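Scallop myosin (PDB 1WDC) contains, as its regulatory light chain, a calcium-binding subunit responsible for the calcium-dependent control of myosin in molluscan muscle. Local coordinates at residues F34-A42 with D53-K61; T83-A94 with F139-K149. All blocks are in the same frame, centred on the assembly; numbering follows the deposited sequence.

Contact 1 of 2, residues F34-A42 with D53-K61. With MG (magnesium ion), chain D.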
loop_
_atom_site.group_PDB
_atom_site.type_symbol
_atom_site.label_atom_id
_atom_site.label_comp_id
_atom_site.label_asym_id
_atom_site.label_seq_id
_atom_site.Cartn_x
_atom_site.Cartn_y
_atom_site.Cartn_z
ATOM N N PHE B 34 21.404 -32.671 -25.918
ATOM C CA PHE B 34 20.834 -32.722 -24.579
ATOM C C PHE B 34 21.883 -32.179 -23.657
ATOM O O PHE B 34 23.026 -31.963 -24.054
ATOM C CB PHE B 34 20.488 -34.147 -24.146
ATOM C CG PHE B 34 19.834 -34.953 -25.218
ATOM C CD1 PHE B 34 18.525 -34.657 -25.612
ATOM C CD2 PHE B 34 20.606 -35.799 -26.026
ATOM C CE1 PHE B 34 18.002 -35.161 -26.812
ATOM C CE2 PHE B 34 20.093 -36.301 -27.218
ATOM C CZ PHE B 34 18.786 -35.974 -27.616
ATOM N N VAL B 35 21.441 -31.752 -22.491
ATOM C CA VAL B 35 22.364 -31.222 -21.514
ATOM C C VAL B 35 22.432 -32.305 -20.418
ATOM O O VAL B 35 21.393 -32.849 -20.021
ATOM C CB VAL B 35 21.864 -29.788 -21.006
ATOM C CG1 VAL B 35 22.647 -29.330 -19.799
ATOM C CG2 VAL B 35 22.026 -28.760 -22.113
ATOM N N SER B 36 23.647 -32.800 -20.147
ATOM C CA SER B 36 23.888 -33.814 -19.087
ATOM C C SER B 36 24.503 -33.200 -17.820
ATOM O O SER B 36 24.927 -32.042 -17.831
ATOM C CB SER B 36 24.809 -34.900 -19.623
ATOM O OG SER B 36 25.865 -34.321 -20.376
ATOM N N LYS B 37 24.668 -33.998 -16.771
ATOM C CA LYS B 37 25.326 -33.479 -15.581
ATOM C C LYS B 37 26.763 -33.120 -15.916
ATOM O O LYS B 37 27.305 -32.159 -15.390
ATOM C CB LYS B 37 25.295 -34.480 -14.412
ATOM C CG LYS B 37 25.851 -33.901 -13.094
ATOM C CD LYS B 37 25.444 -34.684 -11.862
ATOM C CE LYS B 37 26.164 -36.006 -11.789
ATOM N NZ LYS B 37 25.651 -36.881 -10.668
ATOM N N GLU B 38 27.307 -33.797 -16.916
ATOM C CA GLU B 38 28.694 -33.650 -17.291
ATOM C C GLU B 38 28.904 -32.331 -18.009
ATOM O O GLU B 38 29.960 -31.749 -17.906
ATOM C CB GLU B 38 29.104 -34.815 -18.210
ATOM C CG GLU B 38 29.225 -36.175 -17.528
ATOM C CD GLU B 38 27.884 -36.780 -17.105
ATOM O OE1 GLU B 38 26.955 -36.810 -17.949
ATOM O OE2 GLU B 38 27.787 -37.284 -15.946
ATOM N N ASP B 39 27.949 -31.948 -18.854
ATOM C CA ASP B 39 28.007 -30.692 -19.626
ATOM C C ASP B 39 27.946 -29.454 -18.725
ATOM O O ASP B 39 28.721 -28.510 -18.879
ATOM C CB ASP B 39 26.818 -30.597 -20.561
ATOM C CG ASP B 39 26.991 -31.379 -21.828
ATOM O OD1 ASP B 39 28.113 -31.528 -22.369
ATOM O OD2 ASP B 39 25.939 -31.769 -22.323
ATOM N N ILE B 40 26.867 -29.388 -17.953
ATOM C CA ILE B 40 26.721 -28.414 -16.880
ATOM C C ILE B 40 28.001 -28.250 -16.041
ATOM O O ILE B 40 28.393 -27.127 -15.762
ATOM C CB ILE B 40 25.542 -28.819 -15.977
ATOM C CG1 ILE B 40 24.246 -28.755 -16.755
ATOM C CG2 ILE B 40 25.427 -27.899 -14.775
ATOM C CD1 ILE B 40 23.121 -29.224 -15.920
ATOM N N LYS B 41 28.630 -29.357 -15.617
ATOM C CA LYS B 41 29.906 -29.332 -14.878
ATOM C C LYS B 41 31.057 -28.798 -15.715
ATOM O O LYS B 41 31.798 -27.939 -15.249
ATOM C CB LYS B 41 30.285 -30.720 -14.380
ATOM C CG LYS B 41 31.619 -30.815 -13.621
ATOM C CD LYS B 41 31.642 -32.076 -12.726
ATOM C CE LYS B 41 33.018 -32.377 -12.125
ATOM N NZ LYS B 41 34.099 -32.288 -13.161
ATOM N N ALA B 42 31.174 -29.242 -16.959
ATOM C CA ALA B 42 32.248 -28.759 -17.793
ATOM C C ALA B 42 32.136 -27.226 -18.010
ATOM O O ALA B 42 33.109 -26.489 -17.794
ATOM C CB ALA B 42 32.240 -29.487 -19.101
ATOM N N ASP B 53 28.140 -31.312 -6.759
ATOM C CA ASP B 53 27.478 -32.294 -7.598
ATOM C C ASP B 53 26.131 -32.739 -7.023
ATOM O O ASP B 53 25.285 -33.274 -7.748
ATOM C CB ASP B 53 28.397 -33.504 -7.817
ATOM C CG ASP B 53 27.992 -34.349 -9.037
ATOM O OD1 ASP B 53 27.178 -35.292 -8.850
ATOM O OD2 ASP B 53 28.520 -34.100 -10.154
ATOM N N LYS B 54 25.912 -32.481 -5.735
ATOM C CA LYS B 54 24.580 -32.644 -5.173
ATOM C C LYS B 54 23.620 -31.674 -5.859
ATOM O O LYS B 54 22.519 -32.081 -6.252
ATOM C CB LYS B 54 24.603 -32.400 -3.664
ATOM C CG LYS B 54 25.368 -33.476 -2.870
ATOM C CD LYS B 54 25.285 -33.264 -1.339
ATOM C CE LYS B 54 24.194 -34.132 -0.674
ATOM N NZ LYS B 54 24.139 -34.028 0.836
ATOM N N GLU B 55 24.113 -30.449 -6.122
ATOM C CA GLU B 55 23.353 -29.356 -6.748
ATOM C C GLU B 55 23.167 -29.546 -8.235
ATOM O O GLU B 55 22.177 -29.093 -8.780
ATOM C CB GLU B 55 24.044 -28.020 -6.547
ATOM C CG GLU B 55 24.377 -27.681 -5.110
ATOM C CD GLU B 55 23.179 -27.185 -4.306
ATOM O OE1 GLU B 55 22.368 -26.402 -4.859
ATOM O OE2 GLU B 55 23.072 -27.552 -3.107
ATOM N N LEU B 56 24.165 -30.126 -8.897
ATOM C CA LEU B 56 24.062 -30.496 -10.312
ATOM C C LEU B 56 23.008 -31.587 -10.498
ATOM O O LEU B 56 22.291 -31.635 -11.502
ATOM C CB LEU B 56 25.404 -31.038 -10.831
ATOM C CG LEU B 56 26.718 -30.245 -10.712
ATOM C CD1 LEU B 56 27.877 -31.135 -11.129
ATOM C CD2 LEU B 56 26.674 -28.986 -11.573
ATOM N N THR B 57 23.055 -32.566 -9.606
ATOM C CA THR B 57 22.128 -33.687 -9.643
ATOM C C THR B 57 20.757 -33.099 -9.662
ATOM O O THR B 57 20.016 -33.289 -10.609
ATOM C CB THR B 57 22.250 -34.574 -8.385
ATOM O OG1 THR B 57 23.423 -35.391 -8.494
ATOM C CG2 THR B 57 21.005 -35.455 -8.223
ATOM N N ALA B 58 20.529 -32.204 -8.719
ATOM C CA ALA B 58 19.205 -31.702 -8.465
ATOM C C ALA B 58 18.611 -30.783 -9.566
ATOM O O ALA B 58 17.418 -30.875 -9.857
ATOM C CB ALA B 58 19.184 -31.033 -7.103
ATOM N N MET B 59 19.419 -29.956 -10.232
ATOM C CA MET B 59 18.854 -29.089 -11.265
ATOM C C MET B 59 18.493 -29.880 -12.516
ATOM O O MET B 59 17.644 -29.457 -13.302
ATOM C CB MET B 59 19.794 -27.909 -11.590
ATOM C CG MET B 59 21.167 -28.251 -12.119
ATOM S SD MET B 59 22.395 -26.904 -12.023
ATOM C CE MET B 59 22.331 -26.352 -13.662
ATOM N N LEU B 60 19.041 -31.091 -12.612
ATOM C CA LEU B 60 18.711 -32.030 -13.672
ATOM C C LEU B 60 17.414 -32.775 -13.399
ATOM O O LEU B 60 16.619 -32.994 -14.288
ATOM C CB LEU B 60 19.841 -33.033 -13.837
ATOM C CG LEU B 60 20.917 -32.558 -14.799
ATOM C CD1 LEU B 60 21.922 -33.648 -15.018
ATOM C CD2 LEU B 60 20.274 -32.173 -16.112
ATOM N N LYS B 61 17.195 -33.095 -12.136
ATOM C CA LYS B 61 15.938 -33.612 -11.635
ATOM C C LYS B 61 14.782 -32.664 -11.912
ATOM O O LYS B 61 13.657 -32.927 -11.518
ATOM C CB LYS B 61 16.051 -33.806 -10.129
ATOM C CG LYS B 61 16.781 -35.054 -9.721
ATOM C CD LYS B 61 16.081 -35.688 -8.520
ATOM C CE LYS B 61 14.693 -35.084 -8.266
ATOM N NZ LYS B 61 14.500 -34.730 -6.811
HETATM MG MG MG D . 25.217 -32.755 -24.284
HETATM O O HOH W 1 25.225 -34.637 -22.770
#
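The first turns of helix 37-47 (residues 37-42) and helix 53-60 cross at 126° between their N-to-C directions, their axes 9.9 Å apart, the CA atoms of Lys37 and Leu56 making the nearest backbone approach. Lys37 does most of the work: its side chain sits as a knob among Asp53, Leu56, Thr57 and Leu60. With CG anti to the backbone N (chi1 -174°) the chain runs out over the second helix, CG passing Leu56 CB at 3.7 Å, and a bend at chi3 brings the amine to Asp53. There Lys37 NZ makes a salt bridge to Asp53 OD1 (2.9 Å), which receives it on its syn lone pair, and a weak bond to Thr57 OG1. With an alanine here, the Asp53 carboxylate would probably be left without this positive partner and Leu56 and Leu60 less covered. Deeper in, Ile40 CG2 meets Leu56 CD2 and Met59 CE, each at 3.6 Å, the isoleucine and methionine tip to tip. Leu60 CD1 presses against the start of the first helix, 3.3 Å from Lys37 N. That helix leaves an EF-hand loop: Phe34 O and Asp39 OD2 bind the magnesium ion with Asp28, Asp30, Asp32 and a water that also bonds Ser36 OG. Val35 packs on Phe24 and Ile27 of helix 14-27, while Ile40 and Met59 also touch another protein's chain.

Contact 2 of 2, residues T83-A94 with F139-K149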
loop_
_atom_site.group_PDB
_atom_site.type_symbol
_atom_site.label_atom_id
_atom_site.label_comp_id
_atom_site.label_asym_id
_atom_site.label_seq_id
_atom_site.Cartn_x
_atom_site.Cartn_y
_atom_site.Cartn_z
ATOM N N THR B 83 4.373 -13.689 -13.352
ATOM C CA THR B 83 4.961 -12.486 -12.825
ATOM C C THR B 83 4.393 -11.341 -13.683
ATOM O O THR B 83 3.816 -11.576 -14.748
ATOM C CB THR B 83 6.494 -12.601 -12.919
ATOM O OG1 THR B 83 7.115 -11.441 -12.352
ATOM C CG2 THR B 83 6.921 -12.756 -14.367
ATOM N N ASP B 84 4.354 -10.142 -13.107
ATOM C CA ASP B 84 3.690 -8.994 -13.714
ATOM C C ASP B 84 4.557 -8.333 -14.763
ATOM O O ASP B 84 5.770 -8.429 -14.692
ATOM C CB ASP B 84 3.314 -8.004 -12.623
ATOM C CG ASP B 84 2.095 -8.458 -11.839
ATOM O OD1 ASP B 84 0.974 -8.326 -12.394
ATOM O OD2 ASP B 84 2.243 -9.006 -10.716
ATOM N N SER B 85 3.944 -7.711 -15.766
ATOM C CA SER B 85 4.707 -6.948 -16.735
ATOM C C SER B 85 5.450 -5.771 -16.106
ATOM O O SER B 85 5.149 -5.377 -14.990
ATOM C CB SER B 85 3.787 -6.419 -17.803
ATOM O OG SER B 85 2.799 -5.616 -17.203
ATOM N N GLU B 86 6.354 -5.158 -16.869
ATOM C CA GLU B 86 7.195 -4.089 -16.353
ATOM C C GLU B 86 6.372 -2.842 -16.122
ATOM O O GLU B 86 6.574 -2.107 -15.143
ATOM C CB GLU B 86 8.311 -3.767 -17.330
ATOM C CG GLU B 86 9.514 -3.127 -16.661
ATOM C CD GLU B 86 10.618 -2.728 -17.636
ATOM O OE1 GLU B 86 10.672 -3.304 -18.743
ATOM O OE2 GLU B 86 11.483 -1.901 -17.267
ATOM N N GLU B 87 5.390 -2.655 -16.987
ATOM C CA GLU B 87 4.489 -1.526 -16.865
ATOM C C GLU B 87 3.631 -1.617 -15.602
ATOM O O GLU B 87 3.513 -0.643 -14.861
ATOM C CB GLU B 87 3.598 -1.444 -18.099
ATOM C CG GLU B 87 2.617 -0.282 -18.064
ATOM C CD GLU B 87 1.625 -0.341 -19.207
ATOM O OE1 GLU B 87 0.863 -1.340 -19.297
ATOM O OE2 GLU B 87 1.636 0.605 -20.029
ATOM N N THR B 88 3.121 -2.817 -15.323
ATOM C CA THR B 88 2.352 -3.066 -14.110
ATOM C C THR B 88 3.159 -2.776 -12.843
ATOM O O THR B 88 2.643 -2.183 -11.903
ATOM C CB THR B 88 1.857 -4.524 -14.037
ATOM O OG1 THR B 88 0.955 -4.770 -15.113
ATOM C CG2 THR B 88 1.118 -4.780 -12.727
ATOM N N ILE B 89 4.404 -3.235 -12.825
ATOM C CA ILE B 89 5.298 -3.042 -11.683
ATOM C C ILE B 89 5.733 -1.581 -11.533
ATOM O O ILE B 89 5.693 -1.034 -10.443
ATOM C CB ILE B 89 6.573 -3.946 -11.777
ATOM C CG1 ILE B 89 6.186 -5.430 -11.962
ATOM C CG2 ILE B 89 7.431 -3.783 -10.492
ATOM C CD1 ILE B 89 7.361 -6.353 -12.335
ATOM N N ARG B 90 6.077 -0.936 -12.633
ATOM C CA ARG B 90 6.374 0.493 -12.580
ATOM C C ARG B 90 5.199 1.386 -12.114
ATOM O O ARG B 90 5.386 2.277 -11.275
ATOM C CB ARG B 90 6.884 0.960 -13.928
ATOM C CG ARG B 90 7.737 2.192 -13.811
ATOM C CD ARG B 90 8.078 2.730 -15.174
ATOM N NE ARG B 90 8.283 1.675 -16.160
ATOM C CZ ARG B 90 7.494 1.503 -17.213
ATOM N NH1 ARG B 90 6.339 2.160 -17.294
ATOM N NH2 ARG B 90 7.820 0.629 -18.144
ATOM N N ASN B 91 3.982 1.060 -12.550
ATOM C CA ASN B 91 2.799 1.771 -12.096
ATOM C C ASN B 91 2.449 1.549 -10.668
ATOM O O ASN B 91 1.790 2.397 -10.083
ATOM C CB ASN B 91 1.586 1.424 -12.940
ATOM C CG ASN B 91 1.650 2.025 -14.313
ATOM O OD1 ASN B 91 0.942 1.603 -15.225
ATOM N ND2 ASN B 91 2.526 2.994 -14.489
ATOM N N ALA B 92 2.768 0.375 -10.120
ATOM C CA ALA B 92 2.498 0.101 -8.712
ATOM C C ALA B 92 3.343 1.004 -7.836
ATOM O O ALA B 92 2.864 1.506 -6.839
ATOM C CB ALA B 92 2.774 -1.372 -8.367
ATOM N N PHE B 93 4.619 1.163 -8.193
ATOM C CA PHE B 93 5.582 2.049 -7.494
ATOM C C PHE B 93 5.125 3.534 -7.589
ATOM O O PHE B 93 5.251 4.321 -6.627
ATOM C CB PHE B 93 6.989 1.914 -8.145
ATOM C CG PHE B 93 7.860 0.768 -7.597
ATOM C CD1 PHE B 93 8.317 0.767 -6.276
ATOM C CD2 PHE B 93 8.340 -0.232 -8.447
ATOM C CE1 PHE B 93 9.238 -0.192 -5.811
ATOM C CE2 PHE B 93 9.270 -1.204 -7.975
ATOM C CZ PHE B 93 9.710 -1.172 -6.661
ATOM N N ALA B 94 4.660 3.897 -8.787
ATOM C CA ALA B 94 4.231 5.236 -9.122
ATOM C C ALA B 94 3.031 5.692 -8.325
ATOM O O ALA B 94 2.924 6.871 -8.010
ATOM C CB ALA B 94 3.956 5.324 -10.581
ATOM N N PHE B 139 15.770 6.185 -4.191
ATOM C CA PHE B 139 15.617 4.905 -4.884
ATOM C C PHE B 139 14.985 5.085 -6.284
ATOM O O PHE B 139 13.930 5.723 -6.429
ATOM C CB PHE B 139 14.771 3.992 -3.977
ATOM C CG PHE B 139 14.348 2.689 -4.603
ATOM C CD1 PHE B 139 15.133 1.552 -4.452
ATOM C CD2 PHE B 139 13.081 2.564 -5.171
ATOM C CE1 PHE B 139 14.665 0.335 -4.839
ATOM C CE2 PHE B 139 12.592 1.348 -5.558
ATOM C CZ PHE B 139 13.376 0.222 -5.393
ATOM N N ASP B 140 15.684 4.606 -7.318
ATOM C CA ASP B 140 15.224 4.683 -8.706
ATOM C C ASP B 140 14.344 3.451 -9.099
ATOM O O ASP B 140 14.808 2.489 -9.707
ATOM C CB ASP B 140 16.460 4.834 -9.630
ATOM C CG ASP B 140 16.099 5.120 -11.094
ATOM O OD1 ASP B 140 14.935 4.949 -11.488
ATOM O OD2 ASP B 140 16.988 5.500 -11.876
ATOM N N TYR B 141 13.037 3.567 -8.888
ATOM C CA TYR B 141 12.143 2.459 -9.137
ATOM C C TYR B 141 11.941 2.151 -10.610
ATOM O O TYR B 141 11.423 1.090 -10.963
ATOM C CB TYR B 141 10.808 2.671 -8.442
ATOM C CG TYR B 141 9.938 3.795 -8.980
ATOM C CD1 TYR B 141 9.193 3.629 -10.163
ATOM C CD2 TYR B 141 9.793 5.007 -8.272
ATOM C CE1 TYR B 141 8.378 4.651 -10.647
ATOM C CE2 TYR B 141 8.924 6.009 -8.730
ATOM C CZ TYR B 141 8.246 5.820 -9.924
ATOM O OH TYR B 141 7.395 6.764 -10.407
ATOM N N VAL B 142 12.263 3.094 -11.480
ATOM C CA VAL B 142 12.099 2.813 -12.886
ATOM C C VAL B 142 13.220 1.850 -13.262
ATOM O O VAL B 142 12.966 0.807 -13.864
ATOM C CB VAL B 142 12.159 4.080 -13.753
ATOM C CG1 VAL B 142 12.012 3.710 -15.179
ATOM C CG2 VAL B 142 11.044 5.023 -13.400
ATOM N N LYS B 143 14.408 2.088 -12.712
ATOM C CA LYS B 143 15.565 1.292 -13.069
ATOM C C LYS B 143 15.528 -0.006 -12.374
ATOM O O LYS B 143 16.052 -0.974 -12.879
ATOM C CB LYS B 143 16.869 1.982 -12.701
ATOM C CG LYS B 143 17.652 2.455 -13.917
ATOM C CD LYS B 143 17.219 1.697 -15.220
ATOM C CE LYS B 143 16.155 2.477 -16.042
ATOM N NZ LYS B 143 15.324 1.615 -16.973
ATOM N N PHE B 144 15.143 0.040 -11.111
ATOM C CA PHE B 144 14.944 -1.168 -10.343
ATOM C C PHE B 144 13.933 -2.127 -11.020
ATOM O O PHE B 144 14.109 -3.344 -11.001
ATOM C CB PHE B 144 14.465 -0.806 -8.946
ATOM C CG PHE B 144 14.197 -1.999 -8.082
ATOM C CD1 PHE B 144 15.230 -2.624 -7.402
ATOM C CD2 PHE B 144 12.899 -2.490 -7.928
ATOM C CE1 PHE B 144 14.969 -3.715 -6.571
ATOM C CE2 PHE B 144 12.642 -3.571 -7.107
ATOM C CZ PHE B 144 13.671 -4.182 -6.427
ATOM N N THR B 145 12.846 -1.591 -11.560
ATOM C CA THR B 145 11.872 -2.425 -12.249
ATOM C C THR B 145 12.475 -3.125 -13.472
ATOM O O THR B 145 12.303 -4.333 -13.619
ATOM C CB THR B 145 10.644 -1.601 -12.664
ATOM O OG1 THR B 145 10.023 -1.044 -11.492
ATOM C CG2 THR B 145 9.652 -2.467 -13.396
ATOM N N ALA B 146 13.186 -2.384 -14.330
ATOM C CA ALA B 146 13.965 -2.972 -15.415
ATOM C C ALA B 146 14.929 -4.086 -14.940
ATOM O O ALA B 146 14.871 -5.201 -15.433
ATOM C CB ALA B 146 14.724 -1.889 -16.133
ATOM N N MET B 147 15.702 -3.809 -13.892
ATOM C CA MET B 147 16.568 -4.785 -13.242
ATOM C C MET B 147 15.819 -6.023 -12.793
ATOM O O MET B 147 16.350 -7.126 -12.848
ATOM C CB MET B 147 17.250 -4.165 -12.020
ATOM C CG MET B 147 17.614 -5.170 -10.927
ATOM S SD MET B 147 18.913 -4.593 -9.788
ATOM C CE MET B 147 18.084 -4.789 -8.256
ATOM N N ILE B 148 14.666 -5.811 -12.172
ATOM C CA ILE B 148 13.815 -6.891 -11.668
ATOM C C ILE B 148 13.083 -7.675 -12.779
ATOM O O ILE B 148 12.736 -8.838 -12.591
ATOM C CB ILE B 148 12.838 -6.312 -10.630
ATOM C CG1 ILE B 148 13.308 -6.701 -9.255
ATOM C CG2 ILE B 148 11.388 -6.740 -10.849
ATOM C CD1 ILE B 148 12.149 -6.818 -8.317
ATOM N N LYS B 149 13.022 -7.100 -13.981
ATOM C CA LYS B 149 12.385 -7.742 -15.116
ATOM C C LYS B 149 13.343 -8.060 -16.249
ATOM O O LYS B 149 12.921 -8.595 -17.265
ATOM C CB LYS B 149 11.263 -6.872 -15.647
ATOM C CG LYS B 149 10.120 -6.750 -14.693
ATOM C CD LYS B 149 8.920 -7.457 -15.239
ATOM C CE LYS B 149 9.056 -8.980 -15.153
ATOM N NZ LYS B 149 8.123 -9.717 -16.095
HETATM O O HOH W 2 10.837 0.286 -15.912
#
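Phe139, at the end of strand 138-139, meets helix 86-94 through Phe93: Phe93 CE1 comes to the edge of its ring, 3.7 Å from Phe139 CE2, the planes inclined at 52°. Asp140 caps the helix that follows, its OD1 accepting from Lys143 N. Tyr141 then lies against Phe93 in a reciprocal CH-pi pair: Phe93 CB sits over the tyrosine ring, 3.8 Å from its centroid, and Tyr141 CB sits over the phenylalanine ring. The two planes are nearly parallel but slid apart, so the rings barely overlap. A chi1 of 68° sets Tyr141 CG between its backbone N and carbonyl carbon, turning the ring alongside Ala94; its hydroxyl bonds to Asp97. Val142 packs its methyls on Arg90 CD, and its carbonyl holds a water that also donates to Glu86 OE2 and accepts from Arg90 NE. Phe144 meets Phe93 rim to rim, the planes nearly perpendicular, completing an aromatic cluster. Here the first and last helices of an EF-hand-like pair of helix-loop-helix units, 86-94 and 141-149, pack at 148°, close to antiparallel. Thr145 is the knob, set among Glu86, Ile89, Arg90 and Phe93. Its CG2 lies 3.3 Å from Glu86 CG, while its buried OG1 donates to Tyr141 O (2.6 Å), almost straight on to the carbonyl. Ala146 CB lies 3.4 Å from Glu86 OE2; the other carboxylate oxygen bonds to Ser151. Ile148 CG2 touches Ile89 CD1 more loosely. Lys149, bent at chi2 and chi3, lays CD 3.5 Å from Ile89 CD1 and ends with NZ donating to Asp84 O (3.0 Å) from above the carbonyl plane.

In the fold
Both contacts pair helices within EF-hand-type halves of the chain, but they share no helix and stand on opposite sides of its centre, their own centres 33 Å apart. Each is partly buried. Contact 1 is the smaller, at 450 Å² against 657 Å², and combines an aliphatic inner side with a lysine-aspartate bridge on its outer side, while the start of segment 34-42 supplies ligands to the magnesium ion. Contact 2 lies away from the annotated sites; one end is packed with aromatic rings, the other with aliphatic chains and a threonine, and its polar links are a water and a lysine bonded to a backbone carbonyl, with no salt bridge between its segments. Another protein's chain comes within reach of both.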